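PDB 4TKD: crossover junction endodeoxyribonuclease Hjc, which resolves four-way Holliday junctions during genetic recombination, using magnesium to cut opposing DNA strands with paired nicks that can then be ligated. Local coordinates for residues 55-60 with 85-90; 61-66 with 110-115; 25-30 with 42-47; 95-100 with 120-125; 49-54 with 79-84. All blocks are in the same frame, centred on the assembly; numbering follows the deposited sequence.

Contact 1: residues 55-60 with 85-90; sequences EMKSRK and LFLGVK
Glu55 O is gripped by two donors of the neighbouring strand: Gly88 N gives it a hydrogen bond of 2.8 Å from above the carbonyl plane, and Leu87 CA adds a CA-H...O contact. Glu55 N donates the other way, nearly straight (170°), to Phe86 O. Lys57 repeats this parallel ladder, its N bonded to Gly88 O and its O receiving Lys90 N at 2.8 Å. The two strands are neighbours in the central sheet of the PD-(D/E)XK nuclease fold, and Glu55 and Lys57 supply the glutamate and lysine of its motif. Glu55 is an inferred magnesium ligand; with CG anti to the backbone N (chi1 -167°), its carboxylate leaves strand 85-90 for Asp42, where OE1 accepts a hydrogen bond from Asp42 N. Lys57, predicted to stabilise the transition state, lays its CG 3.7 Å from Leu87 CD1, then bends back so that NZ donates to Met56 O at 3.0 Å. Its NZ also makes a long salt bridge of 3.9 Å to Glu55 OE2, which would probably favour the charged form of the lysine. Met56 lies on the other face, facing helix 10-21, and its chain, bent at chi2 and chi3, brings CE to 3.6 Å from Gly88 O. Glycine suits position 88, since a beta carbon there would come within 2.8 Å of Met56 SD. An alanine at Met56 would remove SD and CE, and would probably loosen the packing over Gly88 and against Ile15. The alkyl chain of Lys90 crosses Met56 at about a right angle, with CG 3.8 Å from Met56 CE.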
# COMPACT_ATOMS: atom_id res chain seq x y z
N GLU C 55 11.16 -8.43 9.89
CA GLU C 55 11.04 -9.32 11.04
C GLU C 55 11.73 -10.64 10.69
O GLU C 55 11.35 -11.28 9.71
CB GLU C 55 9.57 -9.54 11.45
CG GLU C 55 9.41 -10.19 12.83
CD GLU C 55 9.81 -9.38 14.05
OE1 GLU C 55 10.30 -8.24 13.91
OE2 GLU C 55 9.60 -9.89 15.17
N MET C 56 12.79 -11.00 11.44
CA MET C 56 13.56 -12.22 11.21
C MET C 56 12.84 -13.40 11.77
O MET C 56 12.39 -13.35 12.93
CB MET C 56 14.96 -12.14 11.85
CG MET C 56 15.89 -11.08 11.27
SD MET C 56 16.05 -11.07 9.46
CE MET C 56 16.76 -12.71 9.15
N LYS C 57 12.71 -14.46 10.98
CA LYS C 57 12.05 -15.68 11.42
C LYS C 57 12.64 -16.91 10.74
O LYS C 57 12.96 -16.86 9.56
CB LYS C 57 10.53 -15.61 11.20
CG LYS C 57 9.74 -14.86 12.28
CD LYS C 57 9.73 -15.58 13.62
CE LYS C 57 9.28 -14.69 14.74
NZ LYS C 57 10.32 -13.69 15.13
N SER C 58 12.78 -18.02 11.49
CA SER C 58 13.33 -19.27 10.97
C SER C 58 12.27 -20.19 10.34
O SER C 58 11.10 -20.14 10.73
CB SER C 58 14.08 -20.02 12.07
OG SER C 58 13.22 -20.37 13.14
N ARG C 59 12.70 -21.00 9.34
CA ARG C 59 11.89 -22.00 8.64
C ARG C 59 11.91 -23.28 9.50
O ARG C 59 12.98 -23.83 9.76
CB ARG C 59 12.44 -22.29 7.24
CG ARG C 59 11.78 -21.48 6.16
CD ARG C 59 11.13 -22.36 5.10
NE ARG C 59 10.67 -21.56 3.96
CZ ARG C 59 9.42 -21.13 3.80
NH1 ARG C 59 8.48 -21.44 4.69
NH2 ARG C 59 9.09 -20.40 2.74
N LYS C 60 10.72 -23.70 9.98
CA LYS C 60 10.57 -24.86 10.86
C LYS C 60 9.59 -25.89 10.30
O LYS C 60 8.38 -25.61 10.23
CB LYS C 60 10.15 -24.42 12.27
CG LYS C 60 11.22 -23.65 13.04
CD LYS C 60 10.62 -22.94 14.24
CE LYS C 60 11.66 -22.50 15.23
NZ LYS C 60 11.04 -21.83 16.40
N LEU C 85 6.38 -3.87 5.47
CA LEU C 85 6.73 -4.96 6.37
C LEU C 85 7.01 -6.26 5.63
O LEU C 85 6.24 -6.68 4.77
CB LEU C 85 5.66 -5.15 7.46
CG LEU C 85 5.92 -6.21 8.56
CD1 LEU C 85 7.15 -5.87 9.41
CD2 LEU C 85 4.71 -6.38 9.46
N PHE C 86 8.13 -6.91 5.98
CA PHE C 86 8.57 -8.15 5.38
C PHE C 86 9.07 -9.11 6.44
O PHE C 86 9.61 -8.70 7.47
CB PHE C 86 9.71 -7.91 4.38
CG PHE C 86 9.39 -6.96 3.27
CD1 PHE C 86 9.60 -5.58 3.42
CD2 PHE C 86 8.90 -7.42 2.05
CE1 PHE C 86 9.32 -4.71 2.39
CE2 PHE C 86 8.60 -6.54 1.01
CZ PHE C 86 8.82 -5.19 1.19
N LEU C 87 8.95 -10.40 6.13
CA LEU C 87 9.51 -11.45 6.95
C LEU C 87 10.83 -11.84 6.29
O LEU C 87 10.86 -12.17 5.10
CB LEU C 87 8.53 -12.63 7.01
CG LEU C 87 8.48 -13.58 8.22
CD1 LEU C 87 8.30 -12.84 9.55
CD2 LEU C 87 7.30 -14.51 8.09
N GLY C 88 11.92 -11.69 7.05
CA GLY C 88 13.26 -12.04 6.60
C GLY C 88 13.50 -13.48 6.97
O GLY C 88 13.48 -13.81 8.16
N VAL C 89 13.65 -14.36 5.98
CA VAL C 89 13.84 -15.78 6.25
C VAL C 89 15.26 -16.08 6.80
O VAL C 89 16.26 -15.83 6.11
CB VAL C 89 13.41 -16.71 5.08
CG1 VAL C 89 13.28 -18.15 5.55
CG2 VAL C 89 12.10 -16.25 4.43
N LYS C 90 15.33 -16.55 8.07
CA LYS C 90 16.56 -16.92 8.80
C LYS C 90 17.07 -18.29 8.26
O LYS C 90 16.87 -19.35 8.89
CB LYS C 90 16.24 -17.04 10.31
CG LYS C 90 16.76 -15.94 11.21
CD LYS C 90 16.48 -16.33 12.65
CE LYS C 90 17.37 -15.63 13.65
NZ LYS C 90 16.77 -14.36 14.16

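Contact 2: residues 61-66 with 110-115; sequences DGKIYV and NYVADS
Four backbone hydrogen bonds join strands 64-66 and 111-113 in antiparallel fashion. Ile64 and Ala113 exchange one pair, in which the bond from Ile64 N to Ala113 O is the more bent (140°). Val66 and Tyr111 exchange the other, Val66 N lying 2.8 Å from Tyr111 O. Between them Tyr65 and Val112 form a non-hydrogen-bonded pair, tied by CA-H...O contacts to Tyr111 O and Ile64 O.

The aromatic contact is a CH-pi interaction. Val112 CG1 stands over the centre of the Tyr65 ring, 3.5 Å from the centroid and 7° off the normal, and all six ring carbons are at similar distances from it. The unusual chi1 of Val112 (-110°) puts the methyl there.

The charged contact is a salt bridge of 2.8 Å between Lys63 NZ and Asp114 OD1, whose side chains run alongside each other. Arg104 is a second partner of the same oxygen, so the carboxylate is shared by two cations and probably eases the repulsion between them. The long lysine also lets CD pass 3.8 Å from Val112 CG1.

Apolar contacts fill the reverse face, where Ile64 CB meets Ala113 CB at 3.7 Å; the small alanine suits a place beside a branched side chain. Ile64 and Val66 continue from there onto Leu87 of strand 84-90. The arrangement is a short antiparallel ladder in a small sheet completed by strand 104-105, with one face packed against the central nuclease sheet.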
# COMPACT_ATOMS: atom_id res chain seq x y z
N ASP C 61 10.13 -27.08 9.91
CA ASP C 61 9.37 -28.23 9.39
C ASP C 61 8.53 -27.83 8.14
O ASP C 61 7.44 -28.36 7.92
CB ASP C 61 8.53 -28.86 10.54
CG ASP C 61 7.92 -30.24 10.31
OD1 ASP C 61 8.55 -31.07 9.61
OD2 ASP C 61 6.86 -30.52 10.91
N GLY C 62 9.08 -26.89 7.35
CA GLY C 62 8.48 -26.39 6.12
C GLY C 62 7.98 -24.95 6.12
O GLY C 62 8.31 -24.20 5.20
N LYS C 63 7.15 -24.59 7.12
CA LYS C 63 6.48 -23.28 7.27
C LYS C 63 7.27 -22.20 8.04
O LYS C 63 8.44 -22.41 8.38
CB LYS C 63 5.11 -23.49 7.95
CG LYS C 63 4.05 -24.12 7.06
CD LYS C 63 2.71 -24.19 7.78
CE LYS C 63 1.62 -24.78 6.92
NZ LYS C 63 1.23 -23.87 5.80
N ILE C 64 6.63 -21.04 8.29
CA ILE C 64 7.13 -19.91 9.08
C ILE C 64 5.97 -19.39 9.92
O ILE C 64 4.97 -18.93 9.37
CB ILE C 64 7.82 -18.77 8.27
CG1 ILE C 64 8.95 -19.28 7.36
CG2 ILE C 64 8.36 -17.70 9.23
CD1 ILE C 64 9.29 -18.39 6.17
N TYR C 65 6.09 -19.49 11.24
CA TYR C 65 5.06 -19.07 12.19
C TYR C 65 5.40 -17.75 12.94
O TYR C 65 6.50 -17.57 13.48
CB TYR C 65 4.80 -20.19 13.21
CG TYR C 65 3.90 -21.31 12.73
CD1 TYR C 65 4.42 -22.43 12.10
CD2 TYR C 65 2.53 -21.28 12.98
CE1 TYR C 65 3.60 -23.47 11.67
CE2 TYR C 65 1.70 -22.33 12.57
CZ TYR C 65 2.24 -23.42 11.91
OH TYR C 65 1.41 -24.44 11.50
N VAL C 66 4.43 -16.83 12.94
CA VAL C 66 4.52 -15.58 13.68
C VAL C 66 3.33 -15.58 14.66
O VAL C 66 2.19 -15.60 14.23
CB VAL C 66 4.55 -14.31 12.78
CG1 VAL C 66 4.88 -13.08 13.62
CG2 VAL C 66 5.55 -14.45 11.63
N ASN C 110 -2.65 -16.42 14.61
CA ASN C 110 -1.22 -16.53 14.27
C ASN C 110 -1.09 -16.36 12.78
O ASN C 110 -2.08 -16.42 12.05
CB ASN C 110 -0.61 -17.85 14.73
CG ASN C 110 -0.73 -18.13 16.20
OD1 ASN C 110 -0.45 -17.28 17.07
ND2 ASN C 110 -1.12 -19.35 16.52
N TYR C 111 0.13 -16.14 12.32
CA TYR C 111 0.42 -15.92 10.92
C TYR C 111 1.40 -16.93 10.39
O TYR C 111 2.40 -17.23 11.05
CB TYR C 111 0.91 -14.47 10.69
CG TYR C 111 -0.22 -13.46 10.73
CD1 TYR C 111 -0.78 -13.07 11.94
CD2 TYR C 111 -0.74 -12.92 9.56
CE1 TYR C 111 -1.83 -12.15 11.99
CE2 TYR C 111 -1.79 -12.01 9.59
CZ TYR C 111 -2.33 -11.62 10.81
OH TYR C 111 -3.35 -10.70 10.84
N VAL C 112 1.10 -17.45 9.18
CA VAL C 112 1.90 -18.45 8.51
C VAL C 112 2.27 -18.10 7.14
O VAL C 112 1.46 -17.59 6.38
CB VAL C 112 1.35 -19.89 8.51
CG1 VAL C 112 2.18 -20.80 9.40
CG2 VAL C 112 -0.14 -19.95 8.84
N ALA C 113 3.51 -18.44 6.81
CA ALA C 113 4.11 -18.38 5.50
C ALA C 113 4.14 -19.82 5.07
O ALA C 113 4.70 -20.66 5.78
CB ALA C 113 5.53 -17.84 5.58
N ASP C 114 3.48 -20.13 3.96
CA ASP C 114 3.43 -21.46 3.36
C ASP C 114 4.74 -21.71 2.57
O ASP C 114 5.65 -20.88 2.62
CB ASP C 114 2.20 -21.57 2.42
CG ASP C 114 0.98 -22.25 3.01
OD1 ASP C 114 0.50 -21.80 4.08
OD2 ASP C 114 0.45 -23.19 2.37
N SER C 115 4.83 -22.87 1.85
CA SER C 115 5.95 -23.33 1.00
C SER C 115 7.36 -23.08 1.56
O SER C 115 8.12 -22.25 1.05
CB SER C 115 5.79 -22.84 -0.43
OG SER C 115 5.82 -21.42 -0.52

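Contact 3: residues 25-30 with 42-47; sequences AVVRAP and DIIALK
Strands 25-28 and 43-47 run antiparallel, their axes 166° apart, with paired hydrogen bonds between Ala25 and Leu46 and between Val27 and Ile44, the Ala25 pair being the shorter, with Ala25 N 2.7 Å from Leu46 O.

Val26 carries the packing on one face. Its CG1, anti to the backbone N, meets Ile43 CG2 diagonally at 3.6 Å, while its CG2 lies 4.0 Å from Ala45 CB. Alanine fits at 45 because this pair is tight, with Val26 CA 4.4 Å from Ala45 CA. On the reverse face Val27 and Ile44 lie alongside each other. Val27 CG1 takes the crowded position between backbone N and carbonyl carbon (chi1 71°) and touches Ile44 CB at 3.7 Å. The methyl of Ala29 sits 4.0 Å from Asp42 CA, while the Asp42 side chain starts away from the pair. Here, beyond the strand, Ala29 N reaches Asp42 O at 2.9 Å, but the bond is bent (136°) and comes from above the carbonyl plane. Asp42, an inferred magnesium ligand, is fixed at its carboxylate, where OD2 accepts from Met56 N. Asp42 and Ile43 both face Ile54, a classic beta bulge at the start of the strand.

Strand 25-28 is the sheet edge within this chain, and strand 50-58 continues the sheet beyond 43-47. Helix 10-21 covers the Val26 and Ile43 face through Leu19 and Glu12, while the Val27 and Ile44 face meets Val27 and Pro30 of the second subunit.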
# COMPACT_ATOMS: atom_id res chain seq x y z
N ALA C 25 19.91 4.06 6.10
CA ALA C 25 20.19 4.31 7.52
C ALA C 25 19.47 3.14 8.18
O ALA C 25 18.25 2.97 7.98
CB ALA C 25 19.57 5.63 7.98
N VAL C 26 20.24 2.24 8.81
CA VAL C 26 19.70 1.00 9.34
C VAL C 26 19.91 0.89 10.84
O VAL C 26 21.00 1.16 11.35
CB VAL C 26 20.25 -0.27 8.60
CG1 VAL C 26 19.49 -1.52 9.01
CG2 VAL C 26 20.21 -0.10 7.08
N VAL C 27 18.86 0.43 11.53
CA VAL C 27 18.86 0.22 12.97
C VAL C 27 18.26 -1.16 13.29
O VAL C 27 17.35 -1.61 12.60
CB VAL C 27 18.17 1.41 13.73
CG1 VAL C 27 16.66 1.44 13.51
CG2 VAL C 27 18.48 1.38 15.20
N ARG C 28 18.78 -1.80 14.34
CA ARG C 28 18.29 -3.07 14.83
C ARG C 28 17.31 -2.79 15.98
O ARG C 28 17.31 -1.70 16.56
CB ARG C 28 19.45 -3.93 15.32
CG ARG C 28 20.24 -4.59 14.19
CD ARG C 28 21.58 -5.11 14.70
NE ARG C 28 21.66 -6.58 14.62
CZ ARG C 28 22.64 -7.25 14.01
NH1 ARG C 28 23.62 -6.59 13.41
NH2 ARG C 28 22.63 -8.57 14.00
N ALA C 29 16.48 -3.76 16.33
CA ALA C 29 15.59 -3.51 17.45
C ALA C 29 16.34 -3.82 18.75
O ALA C 29 17.13 -4.77 18.78
CB ALA C 29 14.35 -4.36 17.34
N PRO C 30 16.15 -3.03 19.83
CA PRO C 30 16.88 -3.33 21.08
C PRO C 30 16.41 -4.60 21.79
O PRO C 30 15.24 -4.98 21.67
CB PRO C 30 16.68 -2.08 21.94
CG PRO C 30 15.48 -1.39 21.39
CD PRO C 30 15.30 -1.82 19.97
N ASP C 42 12.68 -6.25 13.84
CA ASP C 42 14.11 -6.56 14.02
C ASP C 42 15.02 -5.61 13.32
O ASP C 42 16.06 -5.25 13.87
CB ASP C 42 14.45 -8.01 13.59
CG ASP C 42 13.78 -9.04 14.46
OD1 ASP C 42 13.84 -8.90 15.70
OD2 ASP C 42 13.20 -9.99 13.91
N ILE C 43 14.64 -5.20 12.10
CA ILE C 43 15.42 -4.29 11.29
C ILE C 43 14.53 -3.20 10.76
O ILE C 43 13.45 -3.47 10.20
CB ILE C 43 16.12 -5.03 10.11
CG1 ILE C 43 17.06 -6.17 10.59
CG2 ILE C 43 16.87 -4.04 9.19
CD1 ILE C 43 17.46 -7.19 9.48
N ILE C 44 14.99 -1.95 10.94
CA ILE C 44 14.32 -0.78 10.42
C ILE C 44 15.33 -0.13 9.51
O ILE C 44 16.42 0.22 9.95
CB ILE C 44 13.80 0.17 11.53
CG1 ILE C 44 12.71 -0.50 12.35
CG2 ILE C 44 13.27 1.49 10.92
CD1 ILE C 44 12.54 0.09 13.73
N ALA C 45 15.00 -0.03 8.22
CA ALA C 45 15.89 0.58 7.25
C ALA C 45 15.20 1.77 6.62
O ALA C 45 14.05 1.69 6.22
CB ALA C 45 16.29 -0.44 6.19
N LEU C 46 15.90 2.89 6.59
CA LEU C 46 15.34 4.14 6.10
C LEU C 46 16.22 4.76 5.03
O LEU C 46 17.45 4.80 5.18
CB LEU C 46 15.18 5.16 7.25
CG LEU C 46 14.64 4.65 8.59
CD1 LEU C 46 14.94 5.68 9.72
CD2 LEU C 46 13.13 4.27 8.48
N LYS C 47 15.60 5.26 3.96
CA LYS C 47 16.32 5.93 2.88
C LYS C 47 15.42 6.98 2.27
O LYS C 47 14.42 6.64 1.65
CB LYS C 47 16.80 4.94 1.81
CG LYS C 47 17.80 5.55 0.84
CD LYS C 47 18.22 4.59 -0.25
CE LYS C 47 19.12 5.28 -1.23
NZ LYS C 47 19.71 4.34 -2.22

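Contact 4: residues 95-100 with 120-125; sequences LKFIPF and LDLEDL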
# COMPACT_ATOMS: atom_id res chain seq x y z
N LEU C 95 19.16 -14.41 0.36
CA LEU C 95 18.34 -13.58 1.24
C LEU C 95 16.94 -13.58 0.62
O LEU C 95 16.80 -13.21 -0.56
CB LEU C 95 18.88 -12.12 1.32
CG LEU C 95 20.29 -11.88 1.88
CD1 LEU C 95 20.56 -10.39 2.06
CD2 LEU C 95 20.49 -12.56 3.21
N LYS C 96 15.94 -14.11 1.34
CA LYS C 96 14.54 -14.12 0.88
C LYS C 96 13.65 -13.33 1.86
O LYS C 96 13.71 -13.55 3.08
CB LYS C 96 14.01 -15.54 0.63
CG LYS C 96 14.41 -16.14 -0.72
CD LYS C 96 13.53 -17.33 -1.10
CE LYS C 96 13.75 -17.77 -2.54
NZ LYS C 96 12.57 -18.49 -3.09
N PHE C 97 12.83 -12.42 1.33
CA PHE C 97 11.95 -11.55 2.08
C PHE C 97 10.50 -11.77 1.64
O PHE C 97 10.18 -11.62 0.45
CB PHE C 97 12.36 -10.08 1.88
CG PHE C 97 13.79 -9.80 2.23
CD1 PHE C 97 14.17 -9.48 3.53
CD2 PHE C 97 14.77 -9.86 1.26
CE1 PHE C 97 15.51 -9.27 3.86
CE2 PHE C 97 16.11 -9.64 1.59
CZ PHE C 97 16.47 -9.36 2.88
N ILE C 98 9.64 -12.13 2.59
CA ILE C 98 8.22 -12.37 2.33
C ILE C 98 7.40 -11.16 2.74
O ILE C 98 7.39 -10.81 3.92
CB ILE C 98 7.73 -13.70 2.99
CG1 ILE C 98 8.48 -14.90 2.38
CG2 ILE C 98 6.21 -13.87 2.85
CD1 ILE C 98 8.54 -16.15 3.27
N PRO C 99 6.67 -10.50 1.79
CA PRO C 99 5.80 -9.37 2.19
C PRO C 99 4.79 -9.87 3.20
O PRO C 99 4.21 -10.95 3.02
CB PRO C 99 5.12 -8.95 0.88
CG PRO C 99 6.00 -9.52 -0.21
CD PRO C 99 6.53 -10.81 0.35
N PHE C 100 4.63 -9.15 4.33
CA PHE C 100 3.75 -9.57 5.40
C PHE C 100 2.33 -9.90 5.00
O PHE C 100 1.71 -10.77 5.63
CB PHE C 100 3.77 -8.58 6.57
CG PHE C 100 3.77 -9.31 7.89
CD1 PHE C 100 4.92 -9.92 8.38
CD2 PHE C 100 2.60 -9.39 8.64
CE1 PHE C 100 4.91 -10.59 9.60
CE2 PHE C 100 2.59 -10.06 9.87
CZ PHE C 100 3.74 -10.66 10.34
N LEU C 120 10.82 -12.27 -2.13
CA LEU C 120 11.70 -11.36 -2.88
C LEU C 120 13.13 -11.53 -2.46
O LEU C 120 13.38 -11.80 -1.29
CB LEU C 120 11.30 -9.89 -2.60
CG LEU C 120 9.88 -9.45 -2.98
CD1 LEU C 120 9.47 -8.23 -2.21
CD2 LEU C 120 9.76 -9.20 -4.47
N ASP C 121 14.07 -11.33 -3.37
CA ASP C 121 15.47 -11.30 -2.99
C ASP C 121 15.74 -9.83 -2.58
O ASP C 121 14.83 -8.99 -2.71
CB ASP C 121 16.40 -11.81 -4.11
CG ASP C 121 16.52 -10.99 -5.38
OD1 ASP C 121 15.91 -9.90 -5.46
OD2 ASP C 121 17.25 -11.43 -6.31
N LEU C 122 16.94 -9.50 -2.07
CA LEU C 122 17.25 -8.15 -1.60
C LEU C 122 17.08 -7.05 -2.66
O LEU C 122 16.51 -6.00 -2.36
CB LEU C 122 18.64 -8.07 -0.95
CG LEU C 122 18.96 -6.74 -0.29
CD1 LEU C 122 18.82 -6.84 1.20
CD2 LEU C 122 20.31 -6.19 -0.76
N GLU C 123 17.58 -7.30 -3.86
CA GLU C 123 17.56 -6.37 -4.98
C GLU C 123 16.13 -6.00 -5.35
O GLU C 123 15.84 -4.81 -5.51
CB GLU C 123 18.33 -7.01 -6.17
CG GLU C 123 19.02 -6.01 -7.08
CD GLU C 123 20.09 -5.15 -6.44
OE1 GLU C 123 20.98 -5.69 -5.74
OE2 GLU C 123 20.05 -3.92 -6.66
N ASP C 124 15.24 -7.02 -5.47
CA ASP C 124 13.82 -6.86 -5.80
C ASP C 124 13.09 -6.10 -4.75
O ASP C 124 12.25 -5.27 -5.10
CB ASP C 124 13.11 -8.21 -6.03
CG ASP C 124 13.51 -8.92 -7.31
OD1 ASP C 124 14.02 -8.24 -8.25
OD2 ASP C 124 13.36 -10.15 -7.37
N LEU C 125 13.34 -6.43 -3.47
CA LEU C 125 12.70 -5.74 -2.36
C LEU C 125 12.95 -4.25 -2.52
O LEU C 125 11.99 -3.50 -2.69
CB LEU C 125 13.26 -6.23 -1.03
CG LEU C 125 12.56 -5.67 0.19
CD1 LEU C 125 12.37 -6.72 1.17
CD2 LEU C 125 13.36 -4.55 0.83
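The Phe97 ring presents its edge to the backbone that leads into helix 122-133: Asp121 C lies in the ring plane, and Leu120 O is near that plane, 3.5 Å from Phe97 CD2. Farther round, Phe97 CE2 reaches Leu122 CA at 3.7 Å, and Phe97 CZ meets Leu122 CD1, the two side chains running side by side. Leu125 crosses Phe97 at about a right angle, pressing CD1 to 3.4 Å from Phe97 CB. The ring is put there by a first torsion that sets CG anti to the carbonyl carbon (chi1 -55°), and Ile15 of helix 10-21 also touches it. An alanine at Phe97 would remove every ring contact with Leu122 and Leu125, and would probably loosen the hold of the last helix on the sheet.

The backbones meet in a single antiparallel bridge, Phe97 N donating to Leu120 O and Leu120 N donating to Phe97 O at 2.7 Å. In this way strand 97-99, outermost in the central nuclease sheet of the chain, holds the start of helix 122-133.

Asp121 is the N-cap of that helix. Its CG takes the crowded position (chi1 68°), so that OD1 accepts from Asp124 N at 3.0 Å. Asp124 OD2 approaches Asp121 OD1 to 3.2 Å, a crowding of acceptors that the helix N-terminus and the salt bridge from Asp124 to Arg127 would probably ease. Leu120 CD1 rests 4.2 Å from Pro99 CG.

Contact 5: residues 49-54 with 79-84; sequences GVIILI and RKSGGS
Ile51 O takes two hydrogen bonds, one from Ser84 N at 2.9 Å and one from a water. The same water lies 3.2 Å from Ser84 OG and so links that hydroxyl to the strand. Two residues on, Leu53 N donates to Ser84 O at 2.9 Å, nearly along the C=O axis, completing the parallel bridge of Ile52 with Ser84.

Outside this bridge the packing closes over Gly83. Ile51 CB lies 3.7 Å from Gly83 CA, and a beta carbon on Gly83 would clash with Ile51 CG2, so only hydrogen fits. Gly82, with a positive phi of 81°, suits the turn by which the chain leaves helix 68-81. Ile51 CD1 extends to 3.3 Å from Ser81 O, and Leu53 CD1 touches Ser81 OG at 3.7 Å. That hydroxyl, in the crowded position (chi1 68°), is turned back to its own helix, bonding Phe77 O and Ala78 O.

The segments bring the end of the helix and the start of the second strand of a beta-alpha-beta crossover beside its first strand. The chemistry implies a compact turn: backbone bonds set the register, Gly83 permits close approach and Gly82 the turn, and the Ser81 hydroxyl is satisfied within its helix, while Ser84 OG meets water.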
# COMPACT_ATOMS: atom_id res chain seq x y z
N GLY C 49 12.99 9.04 3.12
CA GLY C 49 11.55 8.90 3.31
C GLY C 49 10.98 7.51 3.05
O GLY C 49 9.78 7.31 3.24
N VAL C 50 11.82 6.54 2.62
CA VAL C 50 11.36 5.17 2.37
C VAL C 50 11.65 4.31 3.61
O VAL C 50 12.81 4.21 4.04
CB VAL C 50 11.93 4.53 1.07
CG1 VAL C 50 11.53 3.06 0.93
CG2 VAL C 50 11.55 5.35 -0.17
N ILE C 51 10.59 3.68 4.17
CA ILE C 51 10.65 2.87 5.38
C ILE C 51 10.46 1.40 5.03
O ILE C 51 9.43 1.02 4.47
CB ILE C 51 9.64 3.36 6.46
CG1 ILE C 51 9.80 4.88 6.75
CG2 ILE C 51 9.77 2.53 7.77
CD1 ILE C 51 8.56 5.59 7.31
N ILE C 52 11.46 0.58 5.38
CA ILE C 52 11.46 -0.87 5.19
C ILE C 52 11.66 -1.48 6.55
O ILE C 52 12.53 -1.04 7.31
CB ILE C 52 12.53 -1.35 4.18
CG1 ILE C 52 12.23 -0.81 2.76
CG2 ILE C 52 12.78 -2.91 4.25
CD1 ILE C 52 13.35 -0.87 1.89
N LEU C 53 10.81 -2.44 6.87
CA LEU C 53 10.76 -3.10 8.17
C LEU C 53 10.90 -4.59 7.95
O LEU C 53 10.16 -5.16 7.16
CB LEU C 53 9.41 -2.77 8.89
CG LEU C 53 9.04 -1.28 8.99
CD1 LEU C 53 7.62 -1.10 9.40
CD2 LEU C 53 9.96 -0.56 9.94
N ILE C 54 11.83 -5.22 8.66
CA ILE C 54 12.07 -6.65 8.50
C ILE C 54 12.00 -7.39 9.82
O ILE C 54 12.71 -7.04 10.76
CB ILE C 54 13.43 -6.88 7.75
CG1 ILE C 54 13.43 -6.23 6.35
CG2 ILE C 54 13.78 -8.37 7.64
CD1 ILE C 54 14.78 -5.81 5.84
N ARG C 79 1.77 -0.11 9.93
CA ARG C 79 0.63 0.69 9.53
C ARG C 79 0.80 2.17 9.96
O ARG C 79 0.57 3.08 9.16
CB ARG C 79 -0.67 0.11 10.10
CG ARG C 79 -1.93 0.90 9.70
CD ARG C 79 -3.20 0.50 10.46
NE ARG C 79 -3.09 0.65 11.92
CZ ARG C 79 -3.17 1.81 12.58
NH1 ARG C 79 -3.36 2.94 11.92
NH2 ARG C 79 -3.05 1.83 13.89
N LYS C 80 1.18 2.38 11.23
CA LYS C 80 1.40 3.73 11.80
C LYS C 80 2.55 4.45 11.13
O LYS C 80 2.44 5.63 10.81
CB LYS C 80 1.63 3.66 13.31
CG LYS C 80 0.35 3.35 14.08
CD LYS C 80 0.69 3.05 15.51
CE LYS C 80 -0.56 2.84 16.31
NZ LYS C 80 -0.25 2.25 17.63
N SER C 81 3.66 3.74 10.90
CA SER C 81 4.86 4.29 10.27
C SER C 81 4.70 4.59 8.78
O SER C 81 5.39 5.45 8.26
CB SER C 81 6.04 3.34 10.47
OG SER C 81 5.84 2.15 9.73
N GLY C 82 3.84 3.84 8.11
CA GLY C 82 3.65 3.92 6.67
C GLY C 82 4.73 3.13 5.95
O GLY C 82 4.94 3.34 4.75
N GLY C 83 5.40 2.23 6.68
CA GLY C 83 6.48 1.40 6.17
C GLY C 83 6.04 0.10 5.53
O GLY C 83 4.88 -0.31 5.66
N SER C 84 6.96 -0.55 4.80
CA SER C 84 6.66 -1.82 4.14
C SER C 84 7.25 -2.92 5.02
O SER C 84 8.43 -2.87 5.35
CB SER C 84 7.27 -1.84 2.75
OG SER C 84 6.71 -0.80 1.95
O HOH W 1 8.06 2.08 2.25

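Overall arrangement
Contacts 1, 3 and 5 are buried in or beside the central sheet, and all three share strand 50-58 or lie next to it. Contacts 1 and 5 use that strand itself, in its later and earlier parts, against strand 84-90 and the turn leading into it. Contact 3 adds the strands on the other side, and its Asp42 joins Glu55 of contact 1 in the inferred magnesium site. Contact 4 ties the opposite edge to the last helix through aromatic and leucine packing. Contact 2, about 24 Å from contact 3 between centres, is more exposed, and it alone has a salt bridge between its segments. Contacts 3 and 5 also meet the second subunit.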